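Local coordinates for nuclear movement protein (Encephalitozoon cuniculi, PDB 2O30) that is of unestablished function but carries a CS domain of the p23/NudC-like family and may bind unfolded proteins, at residues Asn14-Gln19 / Val76-Asn81; Ser29-Arg34 / Leu63-Asn68; Ile33-Lys38 / His56-Ser61; Gly52-Glu57 / Glu82-Leu87. The protein carries 1 engineered substitution. All blocks are in the same frame, centred on the assembly; numbering follows the deposited sequence.

Contact 1. Residues Asn14-Gln19 / Val76-Asn81; sequences NEINIQ and VTKKRN
I16 and V76 exchange both backbone bonds of an antiparallel hydrogen-bonded pair, I16 N donating to V76 O over 2.9 Å and V76 N to I16 O over 3.0 Å. E15 and T77 make the neighbouring non-hydrogen-bonded pair, and past it K78 N donates to N14 O at 2.7 Å, reaching that oxygen from above the carbonyl plane (44° out of it). These bonds join strand 15-21 to strand 71-78 within one sheet of the CS-domain β-sandwich.

The apolar contacts lie on the face that carries I16 and V76, where I16 CB meets V76 CG1 at 4.2 Å. The aliphatic part of K78 crosses I16 at about a right angle, its CE 3.7 Å from I16 CD1. With CD anti to CA (chi2 168°) and the lysine chain extended throughout, K78 lies against the N14-E15 peptide, its CD 3.6 Å from E15 N. W84, L87 and W9 also pack on I16, while E15 and T77 turn to the other face, where E15 OE1 accepts a bond from N75.

The polar end of K78 is satisfied beyond the paired strands: NZ bonds to E82 O, E12 O and Q11 OE1, and the lysine makes a cation-pi contact with W84. The three oxygens and the indole would be expected to stabilise a positive charge on this buried lysine.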
# COMPACT_ATOMS: atom_id res chain seq x y z
N ASN A 14 0.16 -16.18 -19.03
CA ASN A 14 1.25 -15.48 -18.37
C ASN A 14 0.83 -14.23 -17.56
O ASN A 14 1.70 -13.52 -17.07
CB ASN A 14 2.29 -15.05 -19.42
CG ASN A 14 1.77 -14.00 -20.40
OD1 ASN A 14 0.58 -13.95 -20.73
ND2 ASN A 14 2.68 -13.17 -20.91
N GLU A 15 -0.48 -14.00 -17.42
CA GLU A 15 -0.95 -12.72 -16.83
C GLU A 15 -2.23 -12.89 -16.01
O GLU A 15 -3.07 -13.75 -16.30
CB GLU A 15 -1.20 -11.66 -17.92
CG GLU A 15 0.04 -11.17 -18.65
CD GLU A 15 -0.29 -10.11 -19.70
OE1 GLU A 15 -1.44 -9.58 -19.68
OE2 GLU A 15 0.61 -9.80 -20.53
N ILE A 16 -2.35 -12.06 -14.98
CA ILE A 16 -3.58 -12.00 -14.18
C ILE A 16 -4.19 -10.60 -14.39
O ILE A 16 -3.46 -9.63 -14.38
CB ILE A 16 -3.24 -12.21 -12.69
CG1 ILE A 16 -2.93 -13.69 -12.40
CG2 ILE A 16 -4.39 -11.76 -11.75
CD1 ILE A 16 -4.15 -14.67 -12.52
N ASN A 17 -5.52 -10.54 -14.58
CA ASN A 17 -6.25 -9.27 -14.72
C ASN A 17 -7.33 -9.20 -13.66
O ASN A 17 -8.05 -10.18 -13.44
CB ASN A 17 -6.88 -9.16 -16.10
CG ASN A 17 -5.85 -9.10 -17.21
OD1 ASN A 17 -5.06 -8.16 -17.29
ND2 ASN A 17 -5.87 -10.11 -18.08
N ILE A 18 -7.44 -8.05 -12.99
CA ILE A 18 -8.46 -7.86 -11.96
C ILE A 18 -9.24 -6.60 -12.34
O ILE A 18 -8.64 -5.63 -12.79
CB ILE A 18 -7.84 -7.69 -10.58
CG1 ILE A 18 -7.07 -8.97 -10.16
CG2 ILE A 18 -8.92 -7.35 -9.50
CD1 ILE A 18 -6.03 -8.73 -9.05
N GLN A 19 -10.55 -6.67 -12.18
CA GLN A 19 -11.43 -5.52 -12.50
C GLN A 19 -12.31 -5.19 -11.31
O GLN A 19 -12.77 -6.09 -10.58
CB GLN A 19 -12.31 -5.84 -13.72
CG GLN A 19 -11.57 -6.37 -14.94
CD GLN A 19 -11.37 -7.90 -14.91
OE1 GLN A 19 -12.26 -8.67 -14.50
NE2 GLN A 19 -10.20 -8.35 -15.36
N VAL A 76 -1.04 -7.83 -13.96
CA VAL A 76 0.30 -8.15 -13.45
C VAL A 76 0.73 -9.45 -14.12
O VAL A 76 -0.11 -10.32 -14.42
CB VAL A 76 0.37 -8.26 -11.88
CG1 VAL A 76 -0.46 -9.42 -11.33
CG2 VAL A 76 1.82 -8.39 -11.39
N THR A 77 2.04 -9.56 -14.38
CA THR A 77 2.56 -10.73 -15.12
C THR A 77 2.87 -11.86 -14.14
O THR A 77 3.42 -11.62 -13.08
CB THR A 77 3.83 -10.32 -15.91
OG1 THR A 77 3.50 -9.31 -16.87
CG2 THR A 77 4.45 -11.52 -16.63
N LYS A 78 2.51 -13.09 -14.50
CA LYS A 78 2.82 -14.26 -13.68
C LYS A 78 4.31 -14.59 -13.78
O LYS A 78 4.89 -14.44 -14.84
CB LYS A 78 2.03 -15.48 -14.17
CG LYS A 78 0.51 -15.37 -14.01
CD LYS A 78 -0.16 -16.50 -14.81
CE LYS A 78 -1.67 -16.53 -14.63
NZ LYS A 78 -2.22 -17.67 -15.49
N LYS A 79 4.89 -15.07 -12.69
CA LYS A 79 6.29 -15.54 -12.73
C LYS A 79 6.42 -16.82 -13.54
O LYS A 79 7.39 -17.01 -14.30
CB LYS A 79 6.85 -15.73 -11.32
CG LYS A 79 7.45 -14.45 -10.73
CD LYS A 79 8.32 -14.72 -9.50
CE LYS A 79 8.53 -13.43 -8.68
NZ LYS A 79 9.25 -13.70 -7.37
N ARG A 80 5.42 -17.70 -13.41
CA ARG A 80 5.41 -18.96 -14.14
C ARG A 80 4.20 -19.03 -15.07
O ARG A 80 3.10 -18.61 -14.68
CB ARG A 80 5.39 -20.12 -13.12
CG ARG A 80 5.63 -21.47 -13.74
CD ARG A 80 5.90 -22.55 -12.68
NE ARG A 80 6.33 -23.79 -13.34
CZ ARG A 80 7.60 -24.12 -13.56
NH1 ARG A 80 8.61 -23.34 -13.17
NH2 ARG A 80 7.87 -25.27 -14.18
N ASN A 81 4.40 -19.53 -16.29
CA ASN A 81 3.30 -19.64 -17.26
C ASN A 81 2.43 -20.87 -17.02
O ASN A 81 2.68 -21.94 -17.58
CB ASN A 81 3.82 -19.63 -18.71
CG ASN A 81 4.32 -18.26 -19.15
OD1 ASN A 81 4.22 -17.27 -18.42
ND2 ASN A 81 4.88 -18.20 -20.35

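Contact 2. Residues Ser29-Arg34 / Leu63-Asn68; sequences SAIKIR and LWWVIN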
# COMPACT_ATOMS: atom_id res chain seq x y z
N SER A 29 -6.74 10.09 -5.17
CA SER A 29 -6.00 9.19 -4.30
C SER A 29 -6.96 8.11 -3.80
O SER A 29 -6.68 7.41 -2.82
CB SER A 29 -5.41 9.98 -3.13
OG SER A 29 -6.38 10.86 -2.61
N ALA A 30 -8.10 8.00 -4.48
CA ALA A 30 -9.13 7.05 -4.14
C ALA A 30 -8.66 5.61 -4.32
O ALA A 30 -9.02 4.75 -3.53
CB ALA A 30 -10.39 7.29 -4.97
N ILE A 31 -7.87 5.36 -5.36
CA ILE A 31 -7.46 3.99 -5.71
C ILE A 31 -6.08 3.71 -5.15
O ILE A 31 -5.10 4.34 -5.54
CB ILE A 31 -7.50 3.75 -7.24
CG1 ILE A 31 -8.95 3.83 -7.71
CG2 ILE A 31 -6.89 2.37 -7.58
CD1 ILE A 31 -9.11 4.29 -9.12
N LYS A 32 -6.02 2.76 -4.22
CA LYS A 32 -4.76 2.41 -3.59
C LYS A 32 -4.47 0.94 -3.85
O LYS A 32 -5.26 0.09 -3.47
CB LYS A 32 -4.84 2.69 -2.09
CG LYS A 32 -4.90 4.19 -1.75
CD LYS A 32 -4.93 4.40 -0.23
CE LYS A 32 -4.79 5.89 0.16
NZ LYS A 32 -4.41 6.77 -0.98
N ILE A 33 -3.34 0.65 -4.50
CA ILE A 33 -2.97 -0.73 -4.86
C ILE A 33 -1.52 -0.98 -4.43
O ILE A 33 -0.63 -0.19 -4.76
CB ILE A 33 -3.14 -0.98 -6.38
CG1 ILE A 33 -4.59 -0.73 -6.79
CG2 ILE A 33 -2.72 -2.42 -6.74
CD1 ILE A 33 -4.85 -0.67 -8.30
N ARG A 34 -1.31 -2.04 -3.66
CA ARG A 34 0.03 -2.46 -3.24
C ARG A 34 0.16 -3.97 -3.37
O ARG A 34 -0.71 -4.70 -2.91
CB ARG A 34 0.27 -2.09 -1.77
CG ARG A 34 1.63 -2.53 -1.22
CD ARG A 34 1.86 -2.09 0.24
NE ARG A 34 1.00 -2.78 1.20
CZ ARG A 34 0.09 -2.20 1.97
NH1 ARG A 34 -0.11 -0.89 1.92
NH2 ARG A 34 -0.63 -2.92 2.82
N LEU A 63 3.22 -4.74 -12.38
CA LEU A 63 1.88 -4.30 -11.94
C LEU A 63 1.49 -2.98 -12.61
O LEU A 63 2.27 -2.02 -12.59
CB LEU A 63 1.84 -4.14 -10.42
CG LEU A 63 0.53 -3.68 -9.77
CD1 LEU A 63 -0.57 -4.63 -10.12
CD2 LEU A 63 0.71 -3.60 -8.25
N TRP A 64 0.32 -2.95 -13.22
CA TRP A 64 -0.15 -1.73 -13.90
C TRP A 64 -1.66 -1.67 -13.72
O TRP A 64 -2.32 -2.68 -13.57
CB TRP A 64 0.22 -1.77 -15.39
CG TRP A 64 -0.25 -0.58 -16.18
CD1 TRP A 64 -1.19 -0.57 -17.18
CD2 TRP A 64 0.16 0.78 -16.01
NE1 TRP A 64 -1.37 0.71 -17.65
CE2 TRP A 64 -0.56 1.56 -16.94
CE3 TRP A 64 1.08 1.41 -15.17
CZ2 TRP A 64 -0.39 2.95 -17.06
CZ3 TRP A 64 1.25 2.81 -15.28
CH2 TRP A 64 0.52 3.55 -16.23
N TRP A 65 -2.20 -0.47 -13.72
CA TRP A 65 -3.64 -0.32 -13.69
C TRP A 65 -4.03 0.96 -14.39
O TRP A 65 -3.22 1.88 -14.52
CB TRP A 65 -4.17 -0.33 -12.27
CG TRP A 65 -3.68 0.77 -11.38
CD1 TRP A 65 -2.53 0.79 -10.65
CD2 TRP A 65 -4.35 2.00 -11.13
NE1 TRP A 65 -2.44 1.98 -9.93
CE2 TRP A 65 -3.55 2.73 -10.21
CE3 TRP A 65 -5.55 2.56 -11.57
CZ2 TRP A 65 -3.91 4.01 -9.75
CZ3 TRP A 65 -5.92 3.83 -11.10
CH2 TRP A 65 -5.10 4.54 -10.19
N VAL A 66 -5.26 0.99 -14.89
CA VAL A 66 -5.83 2.18 -15.52
C VAL A 66 -7.32 2.18 -15.26
O VAL A 66 -7.88 1.16 -14.88
CB VAL A 66 -5.62 2.22 -17.07
CG1 VAL A 66 -4.17 2.58 -17.43
CG2 VAL A 66 -6.08 0.93 -17.74
N ILE A 67 -7.95 3.34 -15.45
CA ILE A 67 -9.41 3.44 -15.35
C ILE A 67 -9.98 3.50 -16.77
O ILE A 67 -9.59 4.36 -17.57
CB ILE A 67 -9.84 4.68 -14.54
CG1 ILE A 67 -9.28 4.60 -13.11
CG2 ILE A 67 -11.38 4.80 -14.55
CD1 ILE A 67 -9.42 5.88 -12.28
N ASN A 68 -10.89 2.58 -17.08
CA ASN A 68 -11.65 2.57 -18.33
C ASN A 68 -13.12 2.84 -18.02
O ASN A 68 -13.82 1.96 -17.53
CB ASN A 68 -11.49 1.23 -19.06
CG ASN A 68 -10.09 1.02 -19.59
OD1 ASN A 68 -9.42 0.04 -19.25
ND2 ASN A 68 -9.62 1.95 -20.41
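W65 presents one face of its indole to two isoleucines of the opposing strand, I31 and I33, and these three residues account for most of the surface buried here. Each isoleucine lies over a different ring of the indole. I33 CD1 stands 3.6 Å from the centroid of the five-membered ring and 15° off its normal, a CH-pi contact over the face, with CG and CD1 of W65 as its closest atoms. I31 does the same for the six-membered ring with its other branch: CG2 is 3.9 Å from that centroid and 12° off the normal. W65 CG itself lies between the backbone N and the carbonyl carbon.

The strands themselves are too far apart for backbone pairing. The axes of the segments approach to 9.3 Å and run nearly antiparallel (166°), a separation that fits facing sheets of the CS-domain β-sandwich, here strand 31-36 of the three-stranded sheet against strand 63-68 of the other. V74, on the neighbouring strand 71-78, also touches I33, L63 and W65.

The other branches of the isoleucines extend the apolar layer. I31 CD1 reaches past the rim of the indole to I67 CD1, 3.6 Å away, while I33 CG2 meets L63 CD2 at 3.9 Å. On the outer side of strand 31-36, R34 bonds through NH1 to W65 O of the second subunit and makes cation-pi contacts with W64 and W65 of that subunit; its NH2 bonds to a bound dithiothreitol, probably from the crystallisation liquor.

Contact 3. Residues Ile33-Lys38 / His56-Ser61; sequences IRMVGK and HEVDVS. Engineered in segment 33-38: M35 (natural residue Ile).
M35, an engineered selenomethionine where the natural residue is isoleucine, meets V58 and V60 with different parts of its side chain. Its CB lies 4.0 Å from both V60 CG1 and V60 CG2, and V60 CG1 also rests against M35 O. Farther out, the chain bends at chi3 (61°) to bring CE toward V58 CG2; the 3.3 Å between these two carbons is tighter than usual van der Waals contact, so the exact placing of the methyl is doubtful.

G37, at positive phi, turns the chain out of the strand. Its carbonyl oxygen abuts V60 CG2 and also receives a weak bond from a water that in turn accepts from V58 N at 2.8 Å, so the solvent molecule links the two backbones.

K38 packs its aliphatic part on the H56-E57 backbone, with CD 3.4 Å from H56 C; its CG is 3.9 Å from E57 CG, and its side chain crosses that of E57 at about a right angle. A bend at chi3 (-60°) places CE, and NZ bonds to the carbonyl oxygens of L54 and L55. H56 O, buried in this contact, has no polar partner in the model.

The contact lies between strand 31-36, an outermost strand of the three-stranded sheet within this chain, and the short, weakly bonded strand 58-59 of the other sheet. I40, L54 and L63 also touch M35, while V76 and W84 pack on V58.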
# COMPACT_ATOMS: atom_id res chain seq x y z
N ILE A 33 -3.34 0.65 -4.50
CA ILE A 33 -2.97 -0.73 -4.86
C ILE A 33 -1.52 -0.98 -4.43
O ILE A 33 -0.63 -0.19 -4.76
CB ILE A 33 -3.14 -0.98 -6.38
CG1 ILE A 33 -4.59 -0.73 -6.79
CG2 ILE A 33 -2.72 -2.42 -6.74
CD1 ILE A 33 -4.85 -0.67 -8.30
N ARG A 34 -1.31 -2.04 -3.66
CA ARG A 34 0.03 -2.46 -3.24
C ARG A 34 0.16 -3.97 -3.37
O ARG A 34 -0.71 -4.70 -2.91
CB ARG A 34 0.27 -2.09 -1.77
CG ARG A 34 1.63 -2.53 -1.22
CD ARG A 34 1.86 -2.09 0.24
NE ARG A 34 1.00 -2.78 1.20
CZ ARG A 34 0.09 -2.20 1.97
NH1 ARG A 34 -0.11 -0.89 1.92
NH2 ARG A 34 -0.63 -2.92 2.82
N MSE A 35 1.26 -4.43 -3.97
CA MSE A 35 1.62 -5.83 -3.92
C MSE A 35 3.04 -5.91 -3.36
O MSE A 35 3.91 -5.17 -3.81
CB MSE A 35 1.56 -6.47 -5.31
CG MSE A 35 0.17 -6.62 -5.91
SE MSE A 35 0.22 -7.77 -7.34
CE MSE A 35 0.80 -9.16 -6.41
N VAL A 36 3.24 -6.79 -2.38
CA VAL A 36 4.56 -7.12 -1.86
C VAL A 36 4.62 -8.64 -1.79
O VAL A 36 3.84 -9.28 -1.06
CB VAL A 36 4.81 -6.53 -0.44
CG1 VAL A 36 6.23 -6.87 0.04
CG2 VAL A 36 4.60 -5.03 -0.45
N GLY A 37 5.56 -9.22 -2.53
CA GLY A 37 5.60 -10.67 -2.70
C GLY A 37 4.29 -11.10 -3.34
O GLY A 37 3.93 -10.62 -4.42
N LYS A 38 3.56 -11.98 -2.66
CA LYS A 38 2.26 -12.45 -3.15
C LYS A 38 1.10 -11.72 -2.49
O LYS A 38 -0.05 -11.91 -2.89
CB LYS A 38 2.08 -13.97 -2.94
CG LYS A 38 3.04 -14.80 -3.77
CD LYS A 38 2.48 -16.20 -3.99
CE LYS A 38 2.24 -16.95 -2.70
NZ LYS A 38 1.28 -18.09 -2.89
N HIS A 56 -0.20 -17.74 -6.78
CA HIS A 56 1.20 -17.97 -7.17
C HIS A 56 1.94 -16.65 -7.33
O HIS A 56 1.33 -15.57 -7.31
CB HIS A 56 1.29 -18.75 -8.48
CG HIS A 56 0.59 -20.08 -8.45
ND1 HIS A 56 1.05 -21.14 -7.70
CD2 HIS A 56 -0.54 -20.50 -9.06
CE1 HIS A 56 0.23 -22.16 -7.85
NE2 HIS A 56 -0.74 -21.81 -8.67
N GLU A 57 3.25 -16.75 -7.52
CA GLU A 57 4.10 -15.58 -7.64
C GLU A 57 3.87 -14.77 -8.91
O GLU A 57 3.59 -15.31 -10.00
CB GLU A 57 5.58 -15.97 -7.47
CG GLU A 57 5.89 -16.32 -6.01
CD GLU A 57 7.35 -16.66 -5.74
OE1 GLU A 57 8.25 -15.98 -6.27
OE2 GLU A 57 7.58 -17.62 -4.96
N VAL A 58 3.94 -13.44 -8.75
CA VAL A 58 3.88 -12.53 -9.89
C VAL A 58 5.11 -11.62 -9.91
O VAL A 58 5.81 -11.48 -8.90
CB VAL A 58 2.59 -11.68 -9.87
CG1 VAL A 58 1.37 -12.60 -10.00
CG2 VAL A 58 2.50 -10.87 -8.59
N ASP A 59 5.37 -11.02 -11.07
CA ASP A 59 6.40 -10.00 -11.19
C ASP A 59 5.81 -8.67 -10.68
O ASP A 59 5.14 -7.97 -11.43
CB ASP A 59 6.84 -9.88 -12.64
CG ASP A 59 7.89 -8.80 -12.85
OD1 ASP A 59 8.29 -8.14 -11.87
OD2 ASP A 59 8.30 -8.60 -14.01
N VAL A 60 6.05 -8.35 -9.42
CA VAL A 60 5.40 -7.17 -8.82
C VAL A 60 5.71 -5.88 -9.58
O VAL A 60 4.85 -4.99 -9.70
CB VAL A 60 5.66 -7.06 -7.29
CG1 VAL A 60 5.17 -5.71 -6.76
CG2 VAL A 60 4.95 -8.18 -6.55
N SER A 61 6.92 -5.79 -10.14
CA SER A 61 7.31 -4.63 -10.96
C SER A 61 6.44 -4.41 -12.22
O SER A 61 6.37 -3.29 -12.75
CB SER A 61 8.80 -4.69 -11.34
OG SER A 61 9.03 -5.60 -12.41
O HOH W 1 4.80 -12.46 -6.26

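Contact 4. Residues Gly52-Glu57 / Glu82-Leu87; sequences GELLHE and EWWDSL
L55 and H56, on the connection that carries the chain from the three-stranded sheet to strand 58-59, meet W84 and L87 of the segment following strand 71-78. The backbone link is L55 N to L87 O, 2.9 Å, with the donor tilted 33° from the carbonyl plane.

The imidazole of H56 is set edge-to-face against the five-membered ring of W84, the planes at 75° and the centroids 4.7 Å apart; its CD2 is the atom over the indole face. E82 OE2 stands 3.4 Å above one face of the same imidazole, over its centre, and L55 CG lies against the opposite face. So close a carboxylate may favour a protonated imidazole. At the rim, a water lies 3.2 Å from H56 NE2 and accepts from D85 N.

In the fold, this joins two irregular segments at an end of the CS-domain β-sandwich, where the side chains of W84 and L87 also reach I16 of strand 15-21. L54 and L55 both pack on W84: L54 CB is 4.0 Å from W84 CH2, and L55 CB lies against W84 CE3. L54 CD2 is also 3.9 Å from L87 CD1. L55 extends toward S86, with CD2 3.4 Å from S86 O. That oxygen is buried here and has no polar partner in the model, whereas S86 OG bonds to L88 O.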
# COMPACT_ATOMS: atom_id res chain seq x y z
N GLY A 52 -5.48 -9.99 0.42
CA GLY A 52 -5.14 -11.40 0.50
C GLY A 52 -3.80 -11.74 -0.08
O GLY A 52 -2.91 -10.89 -0.16
N GLU A 53 -3.65 -12.99 -0.49
CA GLU A 53 -2.41 -13.47 -1.03
C GLU A 53 -2.73 -14.16 -2.34
O GLU A 53 -3.63 -15.00 -2.39
CB GLU A 53 -1.77 -14.47 -0.05
CG GLU A 53 -0.43 -15.00 -0.50
CD GLU A 53 0.34 -15.61 0.65
OE1 GLU A 53 -0.17 -16.57 1.27
OE2 GLU A 53 1.46 -15.12 0.94
N LEU A 54 -2.01 -13.78 -3.39
CA LEU A 54 -2.23 -14.35 -4.71
C LEU A 54 -1.85 -15.82 -4.67
O LEU A 54 -0.98 -16.21 -3.89
CB LEU A 54 -1.39 -13.62 -5.75
CG LEU A 54 -1.85 -12.20 -6.12
CD1 LEU A 54 -1.01 -11.69 -7.28
CD2 LEU A 54 -3.30 -12.19 -6.51
N LEU A 55 -2.49 -16.63 -5.50
CA LEU A 55 -2.25 -18.07 -5.50
C LEU A 55 -0.79 -18.44 -5.82
O LEU A 55 -0.22 -19.37 -5.20
CB LEU A 55 -3.20 -18.77 -6.48
CG LEU A 55 -3.12 -20.31 -6.45
CD1 LEU A 55 -3.42 -20.84 -5.07
CD2 LEU A 55 -4.07 -20.89 -7.46
N HIS A 56 -0.20 -17.74 -6.78
CA HIS A 56 1.20 -17.97 -7.17
C HIS A 56 1.94 -16.65 -7.33
O HIS A 56 1.33 -15.57 -7.31
CB HIS A 56 1.29 -18.75 -8.48
CG HIS A 56 0.59 -20.08 -8.45
ND1 HIS A 56 1.05 -21.14 -7.70
CD2 HIS A 56 -0.54 -20.50 -9.06
CE1 HIS A 56 0.23 -22.16 -7.85
NE2 HIS A 56 -0.74 -21.81 -8.67
N GLU A 57 3.25 -16.75 -7.52
CA GLU A 57 4.10 -15.58 -7.64
C GLU A 57 3.87 -14.77 -8.91
O GLU A 57 3.59 -15.31 -10.00
CB GLU A 57 5.58 -15.97 -7.47
CG GLU A 57 5.89 -16.32 -6.01
CD GLU A 57 7.35 -16.66 -5.74
OE1 GLU A 57 8.25 -15.98 -6.27
OE2 GLU A 57 7.58 -17.62 -4.96
N GLU A 82 1.41 -20.72 -16.19
CA GLU A 82 0.53 -21.83 -15.82
C GLU A 82 -0.85 -21.25 -15.50
O GLU A 82 -0.95 -20.10 -15.05
CB GLU A 82 1.10 -22.56 -14.59
CG GLU A 82 0.98 -21.79 -13.28
CD GLU A 82 1.82 -22.36 -12.15
OE1 GLU A 82 2.17 -23.57 -12.22
OE2 GLU A 82 2.13 -21.61 -11.18
N TRP A 83 -1.89 -22.03 -15.74
CA TRP A 83 -3.24 -21.61 -15.35
C TRP A 83 -3.37 -21.63 -13.83
O TRP A 83 -2.79 -22.49 -13.15
CB TRP A 83 -4.35 -22.44 -16.03
CG TRP A 83 -4.22 -22.54 -17.51
CD1 TRP A 83 -3.96 -23.68 -18.23
CD2 TRP A 83 -4.33 -21.48 -18.45
NE1 TRP A 83 -3.91 -23.39 -19.56
CE2 TRP A 83 -4.14 -22.04 -19.73
CE3 TRP A 83 -4.58 -20.10 -18.34
CZ2 TRP A 83 -4.19 -21.28 -20.90
CZ3 TRP A 83 -4.63 -19.35 -19.50
CH2 TRP A 83 -4.42 -19.93 -20.76
N TRP A 84 -4.11 -20.67 -13.28
CA TRP A 84 -4.41 -20.63 -11.85
C TRP A 84 -5.85 -21.06 -11.64
O TRP A 84 -6.74 -20.55 -12.32
CB TRP A 84 -4.31 -19.18 -11.32
CG TRP A 84 -2.94 -18.57 -11.30
CD1 TRP A 84 -1.82 -18.95 -12.01
CD2 TRP A 84 -2.56 -17.42 -10.54
NE1 TRP A 84 -0.76 -18.11 -11.71
CE2 TRP A 84 -1.19 -17.16 -10.81
CE3 TRP A 84 -3.24 -16.58 -9.64
CZ2 TRP A 84 -0.50 -16.09 -10.22
CZ3 TRP A 84 -2.55 -15.53 -9.04
CH2 TRP A 84 -1.19 -15.30 -9.34
N ASP A 85 -6.06 -21.98 -10.70
CA ASP A 85 -7.41 -22.41 -10.29
C ASP A 85 -8.23 -21.31 -9.61
O ASP A 85 -9.47 -21.29 -9.71
CB ASP A 85 -7.31 -23.59 -9.31
CG ASP A 85 -6.92 -24.90 -9.98
OD1 ASP A 85 -6.67 -24.93 -11.21
OD2 ASP A 85 -6.88 -25.92 -9.25
N SER A 86 -7.55 -20.43 -8.88
CA SER A 86 -8.21 -19.34 -8.17
C SER A 86 -7.25 -18.14 -8.17
O SER A 86 -6.06 -18.29 -8.45
CB SER A 86 -8.59 -19.76 -6.75
OG SER A 86 -7.45 -20.01 -5.95
N LEU A 87 -7.77 -16.95 -7.87
CA LEU A 87 -6.93 -15.76 -7.82
C LEU A 87 -6.10 -15.77 -6.55
O LEU A 87 -4.91 -15.43 -6.57
CB LEU A 87 -7.80 -14.50 -7.82
CG LEU A 87 -7.04 -13.18 -7.73
CD1 LEU A 87 -6.16 -12.97 -8.98
CD2 LEU A 87 -8.05 -12.03 -7.60
O HOH W 2 -3.36 -23.38 -9.62

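Overall arrangement
Contact 1 pairs strands within one sheet and relies on backbone bonds, whereas contacts 2 and 3 span the two sheets and draw on side-chain packing. Contacts 1, 3 and 4 are partly buried; contact 2 is a surface contact. Contacts 2 and 3 both use strand 31-36, which also meets the second subunit, but contact 2 sets isoleucines on indole, while contact 3 includes a water link. Contact 4 ties two loops with one backbone bond and an aromatic pair; it shares H56 and E57 with contact 3. L63 of contact 2 packs on M35 of contact 3, and the K79-E57 salt bridge links contact 1 to contacts 3 and 4. Contacts 2 and 4 lie on opposite sides of the chain's centre.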